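Local atomic coordinates of octopine dehydrogenase (Pecten maximus, PDB entry 3C7A), a protein that catalyses the NADH-dependent reductive condensation of L-arginine with pyruvate to D-octopine, and the reverse NAD+-dependent oxidation. Residues 71-74 with 78-81; 101-106 with 127-132; 208-213 with 244-249; 213-218 with 233-238. One frame throughout, in Å; residues are numbered along the deposited sequence.

Contact 1. Residues 71-74 with 78-81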
# COMPACT_ATOMS: atom_id res chain seq x y z
N VAL A 71 -7.89 7.19 -24.84
CA VAL A 71 -6.60 7.88 -25.07
C VAL A 71 -5.51 7.45 -24.07
O VAL A 71 -5.81 7.14 -22.91
CB VAL A 71 -6.78 9.44 -25.10
CG1 VAL A 71 -7.16 9.99 -23.73
CG2 VAL A 71 -5.52 10.13 -25.65
N ILE A 72 -4.26 7.41 -24.54
CA ILE A 72 -3.09 7.13 -23.71
C ILE A 72 -2.05 8.24 -23.92
O ILE A 72 -1.48 8.36 -25.01
CB ILE A 72 -2.47 5.73 -24.01
CG1 ILE A 72 -3.52 4.62 -23.81
CG2 ILE A 72 -1.24 5.47 -23.14
CD1 ILE A 72 -3.17 3.28 -24.47
N THR A 73 -1.79 9.03 -22.87
CA THR A 73 -1.03 10.28 -23.00
C THR A 73 -0.19 10.66 -21.77
O THR A 73 -0.30 10.04 -20.71
CB THR A 73 -1.98 11.46 -23.38
OG1 THR A 73 -1.22 12.66 -23.57
CG2 THR A 73 -3.04 11.69 -22.30
N LYS A 74 0.66 11.68 -21.93
CA LYS A 74 1.43 12.26 -20.83
C LYS A 74 0.94 13.67 -20.43
O LYS A 74 1.49 14.28 -19.50
CB LYS A 74 2.93 12.28 -21.15
CG LYS A 74 3.37 13.34 -22.16
CD LYS A 74 4.88 13.53 -22.13
CE LYS A 74 5.33 14.63 -23.09
NZ LYS A 74 5.22 14.24 -24.52
N ILE A 78 -5.55 16.99 -20.80
CA ILE A 78 -6.45 16.10 -21.53
C ILE A 78 -7.03 15.00 -20.63
O ILE A 78 -8.23 14.70 -20.68
CB ILE A 78 -5.76 15.47 -22.78
CG1 ILE A 78 -5.35 16.57 -23.77
CG2 ILE A 78 -6.67 14.44 -23.47
CD1 ILE A 78 -4.36 16.13 -24.83
N ALA A 79 -6.18 14.42 -19.78
CA ALA A 79 -6.54 13.24 -18.97
C ALA A 79 -7.42 13.53 -17.75
O ALA A 79 -8.31 12.74 -17.43
CB ALA A 79 -5.28 12.49 -18.55
N ILE A 80 -7.16 14.65 -17.07
CA ILE A 80 -7.81 14.96 -15.79
C ILE A 80 -9.10 15.79 -15.91
O ILE A 80 -10.02 15.63 -15.10
CB ILE A 80 -6.82 15.64 -14.78
CG1 ILE A 80 -5.61 14.73 -14.49
CG2 ILE A 80 -7.52 16.08 -13.48
CD1 ILE A 80 -5.91 13.49 -13.64
N SER A 81 -9.17 16.67 -16.91
CA SER A 81 -10.31 17.59 -17.07
C SER A 81 -11.65 16.88 -17.28
O SER A 81 -11.83 16.16 -18.27
CB SER A 81 -10.06 18.60 -18.19
OG SER A 81 -9.00 19.48 -17.86
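Thr73, the last residue of strand 71-73, lies opposite Ala79 of the short helix 76-80, their CA atoms 7.4 Å apart, a separation at which small side chains can just meet between strand and helix. Alternation along the strand turns Val71 and Thr73 to the helix, while Ile72 projects from the other face and packs on Val31. The meeting is light and entirely apolar. Thr73 offers its methyl, CG2, to Ala79 CB at 4.4 Å; alanine suits this buried place, where its methyl is already met by Thr73 and Leu32 of the sheet and a longer side chain would push against them. The hydroxyl is occupied differently: with OG1 anti to the backbone N (chi1 -177°), it bonds to the backbone N of Asp75 in the turn just before the helix, so one threonine serves both packing and the turn. At the other end of the segment, branch meets branch as Val71 CG1 approaches Ile78 CG2 at 4.5 Å, near the limit of useful contact. Ile78 is exposed, so this pair lies nearer to solvent than the Thr73-Ala79 pair. Val71 and Thr73 both bond through their backbones to Val31 of the parallel strand 27-32. Strand 71-73 and helix 76-80, leading on to strand 85-88 on the far side of strand 3-8, begin a beta-alpha-beta crossover of the kind found in Rossmann-type NAD-binding domains.

Contact 2. Residues 101-106 with 127-132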
# COMPACT_ATOMS: atom_id res chain seq x y z
N ALA A 101 0.86 17.26 -10.65
CA ALA A 101 0.40 17.43 -12.03
C ALA A 101 -1.11 17.66 -12.17
O ALA A 101 -1.55 18.40 -13.06
CB ALA A 101 0.83 16.24 -12.88
N MET A 102 -1.90 17.04 -11.28
CA MET A 102 -3.37 17.10 -11.36
C MET A 102 -3.99 18.35 -10.71
O MET A 102 -5.14 18.68 -10.99
CB MET A 102 -3.99 15.83 -10.75
CG MET A 102 -3.96 15.76 -9.22
SD MET A 102 -4.93 14.41 -8.51
CE MET A 102 -3.88 13.00 -8.87
N ALA A 103 -3.21 19.03 -9.87
CA ALA A 103 -3.71 20.14 -9.04
C ALA A 103 -4.55 21.23 -9.75
O ALA A 103 -5.62 21.58 -9.26
CB ALA A 103 -2.57 20.77 -8.23
N PRO A 104 -4.07 21.77 -10.90
CA PRO A 104 -4.83 22.86 -11.53
C PRO A 104 -6.05 22.44 -12.36
O PRO A 104 -6.76 23.31 -12.87
CB PRO A 104 -3.79 23.54 -12.44
CG PRO A 104 -2.49 22.79 -12.24
CD PRO A 104 -2.85 21.46 -11.66
N TYR A 105 -6.30 21.13 -12.49
CA TYR A 105 -7.34 20.64 -13.40
C TYR A 105 -8.47 19.81 -12.76
O TYR A 105 -9.50 19.56 -13.41
CB TYR A 105 -6.71 19.86 -14.57
CG TYR A 105 -5.62 20.62 -15.31
CD1 TYR A 105 -5.94 21.66 -16.18
CD2 TYR A 105 -4.27 20.30 -15.13
CE1 TYR A 105 -4.95 22.37 -16.86
CE2 TYR A 105 -3.27 21.00 -15.81
CZ TYR A 105 -3.61 22.03 -16.67
OH TYR A 105 -2.63 22.73 -17.34
N VAL A 106 -8.30 19.40 -11.50
CA VAL A 106 -9.27 18.53 -10.82
C VAL A 106 -10.52 19.30 -10.31
O VAL A 106 -10.39 20.38 -9.73
CB VAL A 106 -8.58 17.71 -9.67
CG1 VAL A 106 -8.02 18.62 -8.58
CG2 VAL A 106 -9.53 16.66 -9.09
N ASP A 127 -1.44 18.42 1.84
CA ASP A 127 -0.34 19.39 1.70
C ASP A 127 -0.25 20.00 0.29
O ASP A 127 -0.06 21.21 0.15
CB ASP A 127 1.00 18.74 2.08
CG ASP A 127 2.16 19.72 2.04
OD1 ASP A 127 2.28 20.56 2.97
OD2 ASP A 127 2.97 19.65 1.09
N ILE A 128 -0.40 19.16 -0.73
CA ILE A 128 -0.20 19.58 -2.12
C ILE A 128 -1.43 20.27 -2.73
O ILE A 128 -1.29 21.26 -3.46
CB ILE A 128 0.31 18.40 -3.01
CG1 ILE A 128 1.66 17.89 -2.48
CG2 ILE A 128 0.45 18.83 -4.48
CD1 ILE A 128 2.09 16.53 -3.02
N LEU A 129 -2.63 19.77 -2.43
CA LEU A 129 -3.87 20.33 -2.99
C LEU A 129 -4.41 21.57 -2.26
O LEU A 129 -5.12 22.38 -2.86
CB LEU A 129 -4.97 19.26 -3.10
CG LEU A 129 -4.82 18.11 -4.11
CD1 LEU A 129 -6.08 17.26 -4.14
CD2 LEU A 129 -4.48 18.60 -5.51
N GLY A 130 -4.09 21.70 -0.97
CA GLY A 130 -4.50 22.86 -0.18
C GLY A 130 -5.98 22.87 0.20
O GLY A 130 -6.51 21.87 0.69
N ASP A 131 -6.63 24.01 -0.05
CA ASP A 131 -8.06 24.19 0.25
C ASP A 131 -8.98 23.24 -0.54
O ASP A 131 -10.04 22.85 -0.04
CB ASP A 131 -8.49 25.64 0.00
CG ASP A 131 -8.03 26.59 1.10
OD1 ASP A 131 -8.14 26.24 2.30
OD2 ASP A 131 -7.56 27.70 0.77
N LYS A 132 -8.56 22.87 -1.75
CA LYS A 132 -9.29 21.93 -2.61
C LYS A 132 -9.52 20.56 -1.94
O LYS A 132 -10.51 19.88 -2.23
CB LYS A 132 -8.57 21.77 -3.96
CG LYS A 132 -9.19 20.78 -4.95
CD LYS A 132 -10.49 21.29 -5.59
CE LYS A 132 -10.22 22.24 -6.75
NZ LYS A 132 -11.43 22.44 -7.59
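Ala103, at the C-terminal end of helix 95-102, and Leu129, in the last turn of helix 121-129, bring their backbones together, CA to CA 6.1 Å. So close an approach suits alanine: Leu129 lays one branch against it, CD2 lying 3.9 Å from Ala103 CA and about as far from its CB. After Leu129 the chain leaves the helix at Gly130, whose positive phi (74°) favours glycine, and turns so that Lys132 comes back towards Val106. The lysine starts with CG anti to the backbone N and then bends at chi2 and chi3, which brings its ammonium group round to the backbone of Val106. There NZ donates to Val106 O at 3.1 Å, tilted 15° from the carbonyl plane, with a C=O...N angle of 149°. Its aliphatic part passes the valine more loosely, CG at 4.4 Å from Val106 CG1. The same NZ forms a salt bridge with Asp108, which probably helps to hold the bent chain in place. The contact thus joins the C-terminal ends of helices 95-102 and 121-129, consecutive in the fold and separated in sequence by strand 111-114, while Tyr105 reaches the other way to Glu77 and Ile80 of helix 76-80.

Contact 3. Residues 208-213 with 244-249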
# COMPACT_ATOMS: atom_id res chain seq x y z
N TYR A 208 0.62 -3.64 9.54
CA TYR A 208 1.66 -4.47 10.16
C TYR A 208 3.03 -4.27 9.49
O TYR A 208 3.65 -5.24 9.04
CB TYR A 208 1.28 -5.96 10.16
CG TYR A 208 0.04 -6.35 10.96
CD1 TYR A 208 -0.21 -5.82 12.23
CD2 TYR A 208 -0.85 -7.30 10.45
CE1 TYR A 208 -1.35 -6.20 12.96
CE2 TYR A 208 -1.98 -7.68 11.17
CZ TYR A 208 -2.22 -7.14 12.42
OH TYR A 208 -3.34 -7.53 13.13
N SER A 209 3.49 -3.02 9.44
CA SER A 209 4.73 -2.65 8.72
C SER A 209 6.00 -3.33 9.24
O SER A 209 7.03 -3.35 8.55
CB SER A 209 4.91 -1.13 8.73
OG SER A 209 3.88 -0.47 8.00
N PHE A 210 5.92 -3.89 10.45
CA PHE A 210 7.06 -4.52 11.13
C PHE A 210 7.41 -5.95 10.68
O PHE A 210 8.46 -6.47 11.06
CB PHE A 210 6.84 -4.50 12.65
CG PHE A 210 5.57 -5.21 13.10
CD1 PHE A 210 5.56 -6.59 13.29
CD2 PHE A 210 4.40 -4.50 13.33
CE1 PHE A 210 4.40 -7.25 13.70
CE2 PHE A 210 3.23 -5.14 13.73
CZ PHE A 210 3.23 -6.52 13.92
N VAL A 211 6.54 -6.57 9.89
CA VAL A 211 6.63 -8.01 9.57
C VAL A 211 7.91 -8.44 8.84
O VAL A 211 8.64 -9.31 9.33
CB VAL A 211 5.35 -8.53 8.83
CG1 VAL A 211 5.54 -9.97 8.33
CG2 VAL A 211 4.13 -8.45 9.73
N HIS A 212 8.18 -7.85 7.67
CA HIS A 212 9.35 -8.23 6.87
C HIS A 212 10.71 -7.84 7.46
O HIS A 212 11.65 -8.64 7.40
CB HIS A 212 9.22 -7.76 5.41
CG HIS A 212 8.22 -8.53 4.61
ND1 HIS A 212 7.37 -7.93 3.70
CD2 HIS A 212 7.92 -9.85 4.58
CE1 HIS A 212 6.60 -8.85 3.14
NE2 HIS A 212 6.91 -10.02 3.67
N PRO A 213 10.84 -6.62 8.02
CA PRO A 213 12.08 -6.26 8.73
C PRO A 213 12.42 -7.18 9.91
O PRO A 213 13.61 -7.40 10.19
CB PRO A 213 11.80 -4.84 9.23
CG PRO A 213 10.77 -4.31 8.29
CD PRO A 213 9.89 -5.48 8.00
N ASP A 244 8.37 -14.38 19.29
CA ASP A 244 8.14 -13.52 20.46
C ASP A 244 8.32 -12.04 20.12
O ASP A 244 7.70 -11.18 20.75
CB ASP A 244 9.07 -13.92 21.61
CG ASP A 244 8.72 -15.27 22.22
OD1 ASP A 244 7.60 -15.77 22.00
OD2 ASP A 244 9.58 -15.84 22.94
N MET A 245 9.18 -11.75 19.14
CA MET A 245 9.39 -10.39 18.64
C MET A 245 8.13 -9.85 17.94
O MET A 245 7.77 -8.68 18.11
CB MET A 245 10.59 -10.35 17.69
CG MET A 245 10.81 -9.02 16.95
SD MET A 245 11.32 -7.66 18.02
CE MET A 245 13.08 -7.97 18.14
N LEU A 246 7.47 -10.71 17.17
CA LEU A 246 6.25 -10.35 16.44
C LEU A 246 5.08 -10.05 17.38
O LEU A 246 4.29 -9.13 17.12
CB LEU A 246 5.87 -11.45 15.44
CG LEU A 246 6.78 -11.69 14.23
CD1 LEU A 246 6.51 -13.05 13.60
CD2 LEU A 246 6.65 -10.57 13.19
N THR A 247 4.98 -10.81 18.47
CA THR A 247 3.93 -10.61 19.48
C THR A 247 4.08 -9.27 20.21
O THR A 247 3.09 -8.58 20.46
CB THR A 247 3.90 -11.78 20.51
OG1 THR A 247 3.75 -13.03 19.82
CG2 THR A 247 2.75 -11.62 21.50
N ALA A 248 5.33 -8.90 20.52
CA ALA A 248 5.63 -7.65 21.22
C ALA A 248 5.32 -6.40 20.38
O ALA A 248 4.85 -5.40 20.92
CB ALA A 248 7.09 -7.64 21.68
N CYS A 249 5.59 -6.48 19.08
CA CYS A 249 5.31 -5.37 18.15
C CYS A 249 3.81 -5.19 17.91
O CYS A 249 3.34 -4.07 17.71
CB CYS A 249 6.05 -5.57 16.83
SG CYS A 249 7.85 -5.29 16.89
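Phe210 sits in the type I turn from Tyr208 to Val211 that leads into helix 211-220, the helix bearing the active-site residue His212, and its ring packs on the long helix 240-263. Over one face of the ring stands Cys249, whose CB lies 3.7 Å from the centroid and only 11° off the ring normal, a well-centred CH-pi contact. The sulfur continues obliquely from there: SG is 4.9 Å from the centroid, making a sulfur-aromatic contact as well. Cysteine suits the position, being slim enough for its CB to settle on the ring while its polarisable sulfur stays close to the ring, to one side of the normal. One helical turn earlier, Leu246 crosses the phenylalanine side chain at a slant, bringing CD2 to 4.0 Å from Phe210 CE1. The same methyl lies 4.4 Å from Val211 CA, so it bridges the ring and the start of helix 211-220. Both helices belong to the alpha-helical domain of the octopine dehydrogenase family, and the turn is joined here to one of its long helices by buried apolar surface. Phe210 reaches that surface with CG placed between its backbone N and carbonyl carbon (chi1 58°). With an alanine here, Cys249 CB would lose the face it rests on, and the gap opened beside Leu246 is likely to let the turn before His212 shift. The histidine itself points away from helix 240-263 and meets Tyr325 edge-to-face, whereas Cys249 also touches Ser350 and Asn351 of helix 349-362.

Contact 4. Residues 213-218 with 233-238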
# COMPACT_ATOMS: atom_id res chain seq x y z
N PRO A 213 10.84 -6.62 8.02
CA PRO A 213 12.08 -6.26 8.73
C PRO A 213 12.42 -7.18 9.91
O PRO A 213 13.61 -7.40 10.19
CB PRO A 213 11.80 -4.84 9.23
CG PRO A 213 10.77 -4.31 8.29
CD PRO A 213 9.89 -5.48 8.00
N ALA A 214 11.41 -7.72 10.58
CA ALA A 214 11.61 -8.63 11.72
C ALA A 214 12.13 -10.01 11.31
O ALA A 214 12.92 -10.62 12.05
CB ALA A 214 10.32 -8.77 12.53
N ILE A 215 11.69 -10.50 10.16
CA ILE A 215 12.13 -11.80 9.62
C ILE A 215 13.59 -11.76 9.15
O ILE A 215 14.33 -12.73 9.34
CB ILE A 215 11.17 -12.30 8.50
CG1 ILE A 215 9.79 -12.64 9.09
CG2 ILE A 215 11.75 -13.52 7.77
CD1 ILE A 215 8.68 -12.80 8.06
N LEU A 216 13.99 -10.64 8.56
CA LEU A 216 15.37 -10.43 8.12
C LEU A 216 16.34 -10.26 9.31
O LEU A 216 17.47 -10.75 9.26
CB LEU A 216 15.48 -9.23 7.17
CG LEU A 216 14.87 -9.36 5.77
CD1 LEU A 216 14.71 -7.99 5.12
CD2 LEU A 216 15.70 -10.28 4.87
N PHE A 217 15.88 -9.58 10.36
CA PHE A 217 16.66 -9.38 11.58
C PHE A 217 16.84 -10.68 12.38
O PHE A 217 17.88 -10.90 13.00
CB PHE A 217 16.02 -8.30 12.46
CG PHE A 217 16.76 -8.03 13.76
CD1 PHE A 217 17.92 -7.26 13.78
CD2 PHE A 217 16.28 -8.55 14.96
CE1 PHE A 217 18.60 -7.01 14.97
CE2 PHE A 217 16.95 -8.31 16.16
CZ PHE A 217 18.11 -7.54 16.17
N GLY A 218 15.82 -11.54 12.35
CA GLY A 218 15.86 -12.82 13.05
C GLY A 218 16.91 -13.80 12.55
O GLY A 218 17.45 -14.59 13.33
N LEU A 233 14.76 -21.33 4.01
CA LEU A 233 13.35 -20.95 3.91
C LEU A 233 13.10 -19.59 4.54
O LEU A 233 13.88 -19.13 5.38
CB LEU A 233 12.47 -22.01 4.58
CG LEU A 233 12.39 -23.36 3.88
CD1 LEU A 233 12.06 -24.47 4.87
CD2 LEU A 233 11.35 -23.33 2.76
N PHE A 234 11.92 -18.94 4.09
CA PHE A 234 11.74 -17.53 4.45
C PHE A 234 10.71 -17.38 5.56
O PHE A 234 11.05 -17.44 6.74
CB PHE A 234 11.31 -16.72 3.22
CG PHE A 234 11.13 -15.26 3.49
CD1 PHE A 234 12.22 -14.42 3.59
CD2 PHE A 234 9.86 -14.72 3.65
CE1 PHE A 234 12.06 -13.07 3.84
CE2 PHE A 234 9.69 -13.37 3.90
CZ PHE A 234 10.79 -12.54 4.00
N TYR A 235 9.37 -17.61 5.50
CA TYR A 235 8.36 -17.64 6.56
C TYR A 235 8.46 -18.89 7.44
O TYR A 235 8.30 -18.82 8.66
CB TYR A 235 6.94 -17.53 5.99
CG TYR A 235 6.66 -16.28 5.19
CD1 TYR A 235 6.62 -16.31 3.79
CD2 TYR A 235 6.39 -15.06 5.82
CE1 TYR A 235 6.35 -15.17 3.04
CE2 TYR A 235 6.12 -13.90 5.08
CZ TYR A 235 6.10 -13.97 3.69
OH TYR A 235 5.83 -12.83 2.96
N GLN A 236 8.74 -20.04 6.81
CA GLN A 236 8.80 -21.32 7.51
C GLN A 236 10.17 -21.60 8.17
O GLN A 236 10.39 -22.69 8.71
CB GLN A 236 8.41 -22.48 6.57
CG GLN A 236 6.92 -22.50 6.19
CD GLN A 236 6.52 -23.70 5.33
OE1 GLN A 236 7.34 -24.56 5.02
NE2 GLN A 236 5.25 -23.75 4.95
N GLY A 237 11.06 -20.61 8.13
CA GLY A 237 12.41 -20.75 8.70
C GLY A 237 12.68 -20.01 10.00
O GLY A 237 13.82 -20.00 10.48
N ILE A 238 11.65 -19.38 10.56
CA ILE A 238 11.78 -18.60 11.80
C ILE A 238 12.01 -19.46 13.05
O ILE A 238 11.67 -20.65 13.07
CB ILE A 238 10.55 -17.67 12.04
CG1 ILE A 238 9.25 -18.48 12.09
CG2 ILE A 238 10.49 -16.58 10.97
CD1 ILE A 238 8.12 -17.82 12.86
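Ile215 projects from helix 211-220 of the alpha-helical domain into the loop that leads to helix 240-263, and its two branches meet three of the loop's side chains, Phe234, Tyr235 and Ile238. At CB the chain forks. The methyl CG2, anti to the backbone N, goes over a face of the Phe234 ring, 4.1 Å from the centroid and offset toward the rim, where CE1 and CZ are its nearest atoms. This CH-pi contact is 18° off the ring normal, and the two side chains cross at about a right angle. The other branch starts with CG1, which passes Ile238 CG2 at 4.4 Å. Nearly extended at chi2 (165°), it then carries CD1 to the Tyr235 ring, which it meets obliquely, 3.9 Å from CD2. A beta-branched isoleucine suits the place because its fork gives each aromatic ring its own methyl. Replaced by an alanine, Ile215 would lose all of these outer carbons, which would probably leave the Phe234 face without its methyl and a gap between helix and loop. The two rings also pack on one another, Phe234 CD2 lying 3.5 Å above the centre of the Tyr235 ring. Further partners hold both: His308 meets Phe234 edge-to-face, and Tyr303 stacks on Tyr235. At the far end of the tyrosine, OH is hydrogen-bonded to NE2 of the active-site His212.

In the fold
Contacts 1 and 2 lie in the nucleotide-binding part of the chain, contacts 3 and 4 in the alpha-helical domain across the chain's centre. The first two touch, Ile80 and Ser81 packing against Tyr105, although their centres are 17 Å apart. Both are only partly buried; contact 1 is purely apolar, and contact 2 adds a polar element, a lysine bonded to a backbone carbonyl and to Asp108. Contacts 3 and 4, centres 11 Å apart, use helix 211-220 and share Pro213; Leu246 also packs on Ala214. Contact 3 is the most buried, and in both the chemistry is mainly methyl or methylene against an aromatic ring. Contact 4, nested within the loop that contact 3 closes, is partly buried.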